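Local coordinates for protein cocosin 1 acidic chain (Cocos nucifera, PDB 5WPW) that serves as a seed storage protein, a hexameric 11S globulin acting as a nutrient reservoir in coconut and a potential food allergen, at residues S19-T24 with I212-N217; L62-Q67 with V135-L140. The protein carries 2 engineered substitutions. One frame throughout, in Å; residues are numbered along the deposited sequence.

Contact 1 (S19-T24 with I212-N217); sequences SEAGVT and IVRAEN
Ile-212 lies against the turn at residues 19-22 and overlaps the backbone carbonyl of Ala-21, its CG2 methyl reaching Ala-21 O at 3.3 Å. CG2 stands anti to the backbone N, and CG1, anti to the carbonyl carbon, carries CD1 to within 3.9 Å of Val-23 N. That branch passes Gly-22, which suits the place because its lack of a side chain leaves room for the methyl. Gly-22 N is buried here with no hydrogen-bond partner in the model. Ala-21 N donates to Ile-212 O at 3.0 Å, approaching from above the carbonyl plane. Arg-214 N points almost straight (173°) at Glu-20 OE1, 2.8 Å away, on the anti lone pair. Glu-20 suits this place because its extended chain, with CG anti to the backbone N, carries the carboxylate along the neighbouring strand, where OE1 also accepts a hydrogen bond from a water that donates to Arg-214 O as well. In the jelly-roll cupin barrel the contact links two sheets: the tight hairpin of strands 15-19 and 22-26 borders one, while strand 212-214 pairs with strand 50-57 of the other. Arg-214, bent at chi2 (84°) and chi3 (57°), folds back so that Ala-21 CB sits over one guanidinium face, 3.8 Å from Arg-214 NE. Its charge does not meet that of Glu-20; Glu-20 OE1 and Arg-214 NE stay 5.8 Å apart, and NH1 makes a weak bond to Pro-48 O. Val-213 turns its side chain away, to pack on Asn-391 of a second subunit.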
ATOM      1  N   SER A  19     -16.075 -17.164  38.911  1.00 43.46           N
ATOM      2  CA  SER A  19     -15.087 -18.221  38.814  1.00 42.13           C
ATOM      3  C   SER A  19     -14.354 -18.346  40.149  1.00 43.35           C
ATOM      4  O   SER A  19     -14.586 -17.579  41.086  1.00 36.13           O
ATOM      5  CB  SER A  19     -14.109 -17.936  37.668  1.00 40.31           C
ATOM      6  OG  SER A  19     -14.727 -18.047  36.397  1.00 39.17           O
ATOM      7  N   GLU A  20     -13.439 -19.319  40.204  1.00 43.40           N
ATOM      8  CA  GLU A  20     -12.684 -19.598  41.422  1.00 41.55           C
ATOM      9  C   GLU A  20     -11.852 -18.399  41.862  1.00 45.71           C
ATOM     10  O   GLU A  20     -11.833 -18.054  43.050  1.00 41.41           O
ATOM     11  CB  GLU A  20     -11.794 -20.820  41.192  1.00 42.91           C
ATOM     12  CG  GLU A  20     -10.969 -21.258  42.381  1.00 40.28           C
ATOM     13  CD  GLU A  20     -10.139 -22.488  42.067  1.00 49.86           C
ATOM     14  OE1 GLU A  20      -9.178 -22.385  41.267  1.00 44.23           O
ATOM     15  OE2 GLU A  20     -10.453 -23.566  42.617  1.00 51.12           O
ATOM     16  N   ALA A  21     -11.163 -17.742  40.920  1.00 38.61           N
ATOM     17  CA  ALA A  21     -10.220 -16.673  41.241  1.00 39.64           C
ATOM     18  C   ALA A  21     -10.583 -15.352  40.567  1.00 36.81           C
ATOM     19  O   ALA A  21      -9.703 -14.535  40.288  1.00 37.65           O
ATOM     20  CB  ALA A  21      -8.795 -17.078  40.870  1.00 34.94           C
ATOM     21  N   GLY A  22     -11.865 -15.135  40.302  1.00 36.32           N
ATOM     22  CA  GLY A  22     -12.303 -13.880  39.728  1.00 37.91           C
ATOM     23  C   GLY A  22     -13.735 -13.984  39.246  1.00 39.96           C
ATOM     24  O   GLY A  22     -14.400 -15.006  39.444  1.00 42.05           O
ATOM     25  N   VAL A  23     -14.203 -12.887  38.632  1.00 35.42           N
ATOM     26  CA  VAL A  23     -15.548 -12.764  38.077  1.00 37.48           C
ATOM     27  C   VAL A  23     -15.487 -12.064  36.719  1.00 39.03           C
ATOM     28  O   VAL A  23     -14.629 -11.204  36.468  1.00 33.76           O
ATOM     29  CB  VAL A  23     -16.527 -11.984  38.997  1.00 40.74           C
ATOM     30  CG1 VAL A  23     -16.387 -12.407  40.451  1.00 42.83           C
ATOM     31  CG2 VAL A  23     -16.344 -10.490  38.851  1.00 36.37           C
ATOM     32  N   THR A  24     -16.431 -12.430  35.852  1.00 33.87           N
ATOM     33  CA  THR A  24     -16.594 -11.843  34.521  1.00 38.03           C
ATOM     34  C   THR A  24     -17.985 -11.237  34.414  1.00 36.78           C
ATOM     35  O   THR A  24     -18.983 -11.952  34.548  1.00 42.67           O
ATOM     36  CB  THR A  24     -16.396 -12.896  33.425  1.00 36.63           C
ATOM     37  OG1 THR A  24     -15.137 -13.561  33.614  1.00 33.87           O
ATOM     38  CG2 THR A  24     -16.417 -12.243  32.049  1.00 39.25           C
ATOM     39  N   ILE A 212     -11.403 -18.375  35.255  1.00 26.80           N
ATOM     40  CA  ILE A 212     -10.364 -17.747  36.053  1.00 30.69           C
ATOM     41  C   ILE A 212     -10.121 -18.661  37.249  1.00 31.73           C
ATOM     42  O   ILE A 212     -11.001 -18.803  38.103  1.00 34.82           O
ATOM     43  CB  ILE A 212     -10.748 -16.338  36.512  1.00 31.21           C
ATOM     44  CG1 ILE A 212     -11.208 -15.495  35.313  1.00 34.05           C
ATOM     45  CG2 ILE A 212      -9.581 -15.706  37.237  1.00 32.09           C
ATOM     46  CD1 ILE A 212     -11.953 -14.216  35.719  1.00 34.26           C
ATOM     47  N   VAL A 213      -8.942 -19.280  37.303  1.00 34.19           N
ATOM     48  CA  VAL A 213      -8.630 -20.326  38.278  1.00 37.50           C
ATOM     49  C   VAL A 213      -7.470 -19.887  39.163  1.00 35.89           C
ATOM     50  O   VAL A 213      -6.654 -19.043  38.776  1.00 30.94           O
ATOM     51  CB  VAL A 213      -8.318 -21.668  37.570  1.00 37.85           C
ATOM     52  CG1 VAL A 213      -9.385 -21.961  36.544  1.00 32.47           C
ATOM     53  CG2 VAL A 213      -6.897 -21.676  36.942  1.00 29.91           C
ATOM     54  N   ARG A 214      -7.392 -20.467  40.367  1.00 34.51           N
ATOM     55  CA  ARG A 214      -6.362 -20.089  41.324  1.00 35.00           C
ATOM     56  C   ARG A 214      -5.109 -20.929  41.100  1.00 41.89           C
ATOM     57  O   ARG A 214      -5.186 -22.160  41.007  1.00 45.50           O
ATOM     58  CB  ARG A 214      -6.874 -20.256  42.762  1.00 42.88           C
ATOM     59  CG  ARG A 214      -6.004 -19.611  43.850  1.00 44.18           C
ATOM     60  CD  ARG A 214      -6.282 -18.098  44.070  1.00 50.02           C
ATOM     61  NE  ARG A 214      -7.676 -17.790  44.414  1.00 52.80           N
ATOM     62  CZ  ARG A 214      -8.108 -16.613  44.872  1.00 54.45           C
ATOM     63  NH1 ARG A 214      -7.253 -15.605  45.068  1.00 48.50           N
ATOM     64  NH2 ARG A 214      -9.400 -16.442  45.144  1.00 48.14           N
ATOM     65  N   ALA A 215      -3.965 -20.265  40.979  1.00 33.04           N
ATOM     66  CA  ALA A 215      -2.669 -20.942  41.021  1.00 38.49           C
ATOM     67  C   ALA A 215      -2.152 -20.805  42.452  1.00 43.40           C
ATOM     68  O   ALA A 215      -1.626 -19.756  42.829  1.00 43.55           O
ATOM     69  CB  ALA A 215      -1.689 -20.346  40.016  1.00 34.15           C
ATOM     70  N   GLU A 216      -2.300 -21.863  43.254  1.00 47.02           N
ATOM     71  CA  GLU A 216      -1.996 -21.728  44.679  1.00 51.62           C
ATOM     72  C   GLU A 216      -0.493 -21.679  44.950  1.00 48.73           C
ATOM     73  O   GLU A 216      -0.069 -21.097  45.955  1.00 46.48           O
ATOM     74  CB  GLU A 216      -2.645 -22.860  45.481  1.00 51.33           C
ATOM     75  CG  GLU A 216      -2.833 -22.515  46.963  1.00 56.82           C
ATOM     76  CD  GLU A 216      -3.884 -23.376  47.652  1.00 60.25           C
ATOM     77  OE1 GLU A 216      -3.525 -24.456  48.174  1.00 62.28           O
ATOM     78  OE2 GLU A 216      -5.065 -22.969  47.678  1.00 60.53           O
ATOM     79  N   ASN A 217       0.327 -22.265  44.075  1.00 40.28           N
ATOM     80  CA  ASN A 217       1.777 -22.200  44.206  1.00 38.92           C
ATOM     81  C   ASN A 217       2.392 -21.023  43.477  1.00 39.04           C
ATOM     82  O   ASN A 217       3.615 -20.995  43.292  1.00 43.29           O
ATOM     83  CB  ASN A 217       2.412 -23.488  43.687  1.00 45.87           C
ATOM     84  CG  ASN A 217       2.328 -24.598  44.679  1.00 46.46           C
ATOM     85  OD1 ASN A 217       2.415 -24.366  45.886  1.00 51.66           O
ATOM     86  ND2 ASN A 217       2.159 -25.827  44.187  1.00 54.80           N
TER
HETATM   87  O   HOH W   1      -7.053 -24.048  40.816  1.00 41.49           O

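Contact 2 (L62-Q67 with V135-L140); sequences LVYIVQ and VAITVL
Val-135 O is gripped by two N-H groups, those of consecutive residues on the facing strand. Val-66 N lies 2.9 Å from Val-135 O but meets it at a bent 128°, and Gln-67 N comes to 3.3 Å of Val-135 O, so each bond alone is weak. In return Val-135 N donates to Gln-67 O at 3.0 Å. Two residues opposite one make a classic beta bulge, in which Val-66 takes a helix-like backbone conformation and the register slips by one. Beyond it Tyr-64 pairs with Ile-137, and Leu-62 with Val-139, through reciprocal antiparallel bonds, the tightest being Tyr-64 N to Ile-137 O, 2.7 Å and nearly straight at 175°. These strands are central in the sheet of the N-terminal cupin domain, a jelly-roll barrel, with strand 40-46 beyond 134-140 and strand 114-118 beyond 61-67. On the face bearing Tyr-64, Ile-137 holds CG2 in the crowded position between its backbone N and carbonyl carbon, which sets this methyl 3.6 Å from Tyr-64 CB and at the edge of the ring, in its plane. Bulging puts Val-66 on the same side, where its CG2 crosses to Ile-137 CG2 at 3.7 Å. Leu-62 and Tyr-64 also pack on strand 357-364 of the second cupin domain, a buried setting that suits a leucine and an aromatic ring. On the other face Val-63 and Thr-138 stand side by side, Thr-138 OG1 3.3 Å from Val-63 CG2. Val-63 CG1 comes 3.7 Å from Ala-136 CB, the small alanine leaving it room. Gln-67, extended beyond CG, crosses Val-135 obliquely on its way to a hydrogen bond from NE2 to Pro-133 O.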
ATOM      1  N   LEU A  62      -9.808  -4.922  22.033  1.00 22.13           N
ATOM      2  CA  LEU A  62      -8.910  -4.100  22.822  1.00 25.25           C
ATOM      3  C   LEU A  62      -9.287  -4.307  24.277  1.00 20.96           C
ATOM      4  O   LEU A  62     -10.480  -4.316  24.600  1.00 23.33           O
ATOM      5  CB  LEU A  62      -9.036  -2.605  22.501  1.00 25.75           C
ATOM      6  CG  LEU A  62      -8.609  -2.139  21.115  1.00 19.21           C
ATOM      7  CD1 LEU A  62      -8.509  -0.622  21.136  1.00 20.87           C
ATOM      8  CD2 LEU A  62      -7.291  -2.781  20.732  1.00 21.73           C
ATOM      9  N   VAL A  63      -8.283  -4.558  25.115  1.00 23.69           N
ATOM     10  CA  VAL A  63      -8.442  -4.689  26.562  1.00 23.30           C
ATOM     11  C   VAL A  63      -7.829  -3.462  27.217  1.00 23.22           C
ATOM     12  O   VAL A  63      -6.688  -3.101  26.909  1.00 30.60           O
ATOM     13  CB  VAL A  63      -7.772  -5.971  27.084  1.00 26.78           C
ATOM     14  CG1 VAL A  63      -8.054  -6.130  28.580  1.00 27.33           C
ATOM     15  CG2 VAL A  63      -8.244  -7.182  26.283  1.00 25.85           C
ATOM     16  N   TYR A  64      -8.566  -2.810  28.109  1.00 21.18           N
ATOM     17  CA  TYR A  64      -7.989  -1.737  28.910  1.00 23.47           C
ATOM     18  C   TYR A  64      -7.831  -2.212  30.349  1.00 24.30           C
ATOM     19  O   TYR A  64      -8.809  -2.648  30.959  1.00 27.54           O
ATOM     20  CB  TYR A  64      -8.848  -0.466  28.886  1.00 24.52           C
ATOM     21  CG  TYR A  64      -8.256   0.669  29.710  1.00 26.76           C
ATOM     22  CD1 TYR A  64      -7.106   1.345  29.291  1.00 28.17           C
ATOM     23  CD2 TYR A  64      -8.849   1.070  30.897  1.00 30.78           C
ATOM     24  CE1 TYR A  64      -6.562   2.385  30.049  1.00 27.78           C
ATOM     25  CE2 TYR A  64      -8.317   2.101  31.657  1.00 30.36           C
ATOM     26  CZ  TYR A  64      -7.178   2.747  31.231  1.00 29.80           C
ATOM     27  OH  TYR A  64      -6.661   3.766  31.990  1.00 31.56           O
ATOM     28  N   ILE A  65      -6.614  -2.101  30.885  1.00 23.00           N
ATOM     29  CA  ILE A  65      -6.322  -2.471  32.277  1.00 26.32           C
ATOM     30  C   ILE A  65      -6.705  -1.276  33.155  1.00 26.08           C
ATOM     31  O   ILE A  65      -5.961  -0.299  33.250  1.00 26.75           O
ATOM     32  CB  ILE A  65      -4.861  -2.871  32.477  1.00 25.72           C
ATOM     33  CG1 ILE A  65      -4.421  -3.947  31.478  1.00 24.55           C
ATOM     34  CG2 ILE A  65      -4.618  -3.401  33.943  1.00 24.50           C
ATOM     35  CD1 ILE A  65      -5.250  -5.130  31.524  1.00 23.61           C
ATOM     36  N   VAL A  66      -7.894  -1.348  33.763  1.00 27.25           N
ATOM     37  CA  VAL A  66      -8.353  -0.338  34.714  1.00 23.92           C
ATOM     38  C   VAL A  66      -7.511  -0.363  35.986  1.00 33.87           C
ATOM     39  O   VAL A  66      -7.228   0.683  36.588  1.00 30.48           O
ATOM     40  CB  VAL A  66      -9.844  -0.566  35.028  1.00 27.14           C
ATOM     41  CG1 VAL A  66     -10.338   0.421  36.110  1.00 31.41           C
ATOM     42  CG2 VAL A  66     -10.709  -0.412  33.769  1.00 28.61           C
ATOM     43  N   GLN A  67      -7.105  -1.551  36.427  1.00 27.29           N
ATOM     44  CA  GLN A  67      -6.453  -1.691  37.717  1.00 30.43           C
ATOM     45  C   GLN A  67      -5.586  -2.940  37.696  1.00 34.35           C
ATOM     46  O   GLN A  67      -5.947  -3.923  37.050  1.00 33.12           O
ATOM     47  CB  GLN A  67      -7.525  -1.784  38.812  1.00 29.70           C
ATOM     48  CG  GLN A  67      -7.014  -1.811  40.249  1.00 41.08           C
ATOM     49  CD  GLN A  67      -8.134  -2.175  41.211  1.00 40.54           C
ATOM     50  OE1 GLN A  67      -8.905  -1.314  41.633  1.00 42.84           O
ATOM     51  NE2 GLN A  67      -8.250  -3.455  41.529  1.00 39.23           N
ATOM     52  N   VAL A 135      -8.557  -5.470  37.101  1.00 30.15           N
ATOM     53  CA  VAL A 135      -9.849  -5.193  36.504  1.00 27.05           C
ATOM     54  C   VAL A 135      -9.589  -4.819  35.048  1.00 28.35           C
ATOM     55  O   VAL A 135      -8.880  -3.840  34.769  1.00 27.83           O
ATOM     56  CB  VAL A 135     -10.604  -4.085  37.253  1.00 31.39           C
ATOM     57  CG1 VAL A 135     -11.989  -3.918  36.666  1.00 35.18           C
ATOM     58  CG2 VAL A 135     -10.720  -4.448  38.749  1.00 30.74           C
ATOM     59  N   ALA A 136     -10.111  -5.624  34.132  1.00 28.39           N
ATOM     60  CA  ALA A 136      -9.927  -5.428  32.699  1.00 30.19           C
ATOM     61  C   ALA A 136     -11.264  -5.119  32.051  1.00 30.92           C
ATOM     62  O   ALA A 136     -12.264  -5.789  32.333  1.00 34.00           O
ATOM     63  CB  ALA A 136      -9.320  -6.683  32.053  1.00 29.54           C
ATOM     64  N   ILE A 137     -11.298  -4.108  31.179  1.00 31.22           N
ATOM     65  CA  ILE A 137     -12.483  -3.861  30.368  1.00 27.73           C
ATOM     66  C   ILE A 137     -12.128  -4.156  28.917  1.00 28.96           C
ATOM     67  O   ILE A 137     -11.146  -3.616  28.387  1.00 27.49           O
ATOM     68  CB  ILE A 137     -13.022  -2.433  30.531  1.00 30.93           C
ATOM     69  CG1 ILE A 137     -14.039  -2.191  29.435  1.00 31.53           C
ATOM     70  CG2 ILE A 137     -11.911  -1.428  30.454  1.00 36.70           C
ATOM     71  CD1 ILE A 137     -14.871  -1.008  29.610  1.00 39.64           C
ATOM     72  N   THR A 138     -12.908  -5.036  28.295  1.00 26.29           N
ATOM     73  CA  THR A 138     -12.651  -5.546  26.949  1.00 27.27           C
ATOM     74  C   THR A 138     -13.780  -5.186  26.004  1.00 25.24           C
ATOM     75  O   THR A 138     -14.951  -5.440  26.316  1.00 27.03           O
ATOM     76  CB  THR A 138     -12.507  -7.061  26.987  1.00 29.47           C
ATOM     77  OG1 THR A 138     -11.281  -7.384  27.635  1.00 30.81           O
ATOM     78  CG2 THR A 138     -12.536  -7.633  25.580  1.00 28.94           C
ATOM     79  N   VAL A 139     -13.440  -4.626  24.834  1.00 25.16           N
ATOM     80  CA  VAL A 139     -14.417  -4.343  23.785  1.00 25.45           C
ATOM     81  C   VAL A 139     -14.040  -5.205  22.579  1.00 24.60           C
ATOM     82  O   VAL A 139     -12.900  -5.136  22.097  1.00 23.78           O
ATOM     83  CB  VAL A 139     -14.453  -2.846  23.410  1.00 24.22           C
ATOM     84  CG1 VAL A 139     -15.518  -2.585  22.380  1.00 26.22           C
ATOM     85  CG2 VAL A 139     -14.686  -1.959  24.643  1.00 27.38           C
ATOM     86  N   LEU A 140     -14.960  -6.067  22.156  1.00 24.58           N
ATOM     87  CA  LEU A 140     -14.757  -6.979  21.033  1.00 25.77           C
ATOM     88  C   LEU A 140     -15.534  -6.479  19.814  1.00 28.26           C
ATOM     89  O   LEU A 140     -16.744  -6.244  19.902  1.00 32.66           O
ATOM     90  CB  LEU A 140     -15.229  -8.387  21.392  1.00 27.01           C
ATOM     91  CG  LEU A 140     -14.489  -9.204  22.460  1.00 30.27           C
ATOM     92  CD1 LEU A 140     -15.413  -9.590  23.591  1.00 25.64           C
ATOM     93  CD2 LEU A 140     -13.885 -10.447  21.784  1.00 30.40           C
TER

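Overall arrangement
The centres of the two contacts lie about 18 Å apart, and about 7 Å separates their nearest atoms, so they do not touch. Both reach the same antiparallel sheet of the N-terminal cupin domain: strand 22-26 of contact 1 pairs with strand 40-46, which in turn pairs with strand 134-140 of contact 2. Along the chain, contact 2 is nested inside the long loop closed by contact 1. Contact 2 lies near the centre of the chain, within the barrel sheet and next to the second cupin domain. Contact 1, far out and touching a second subunit of the hexamer, joins the domain's first strands to a much later one and so links its two sheets.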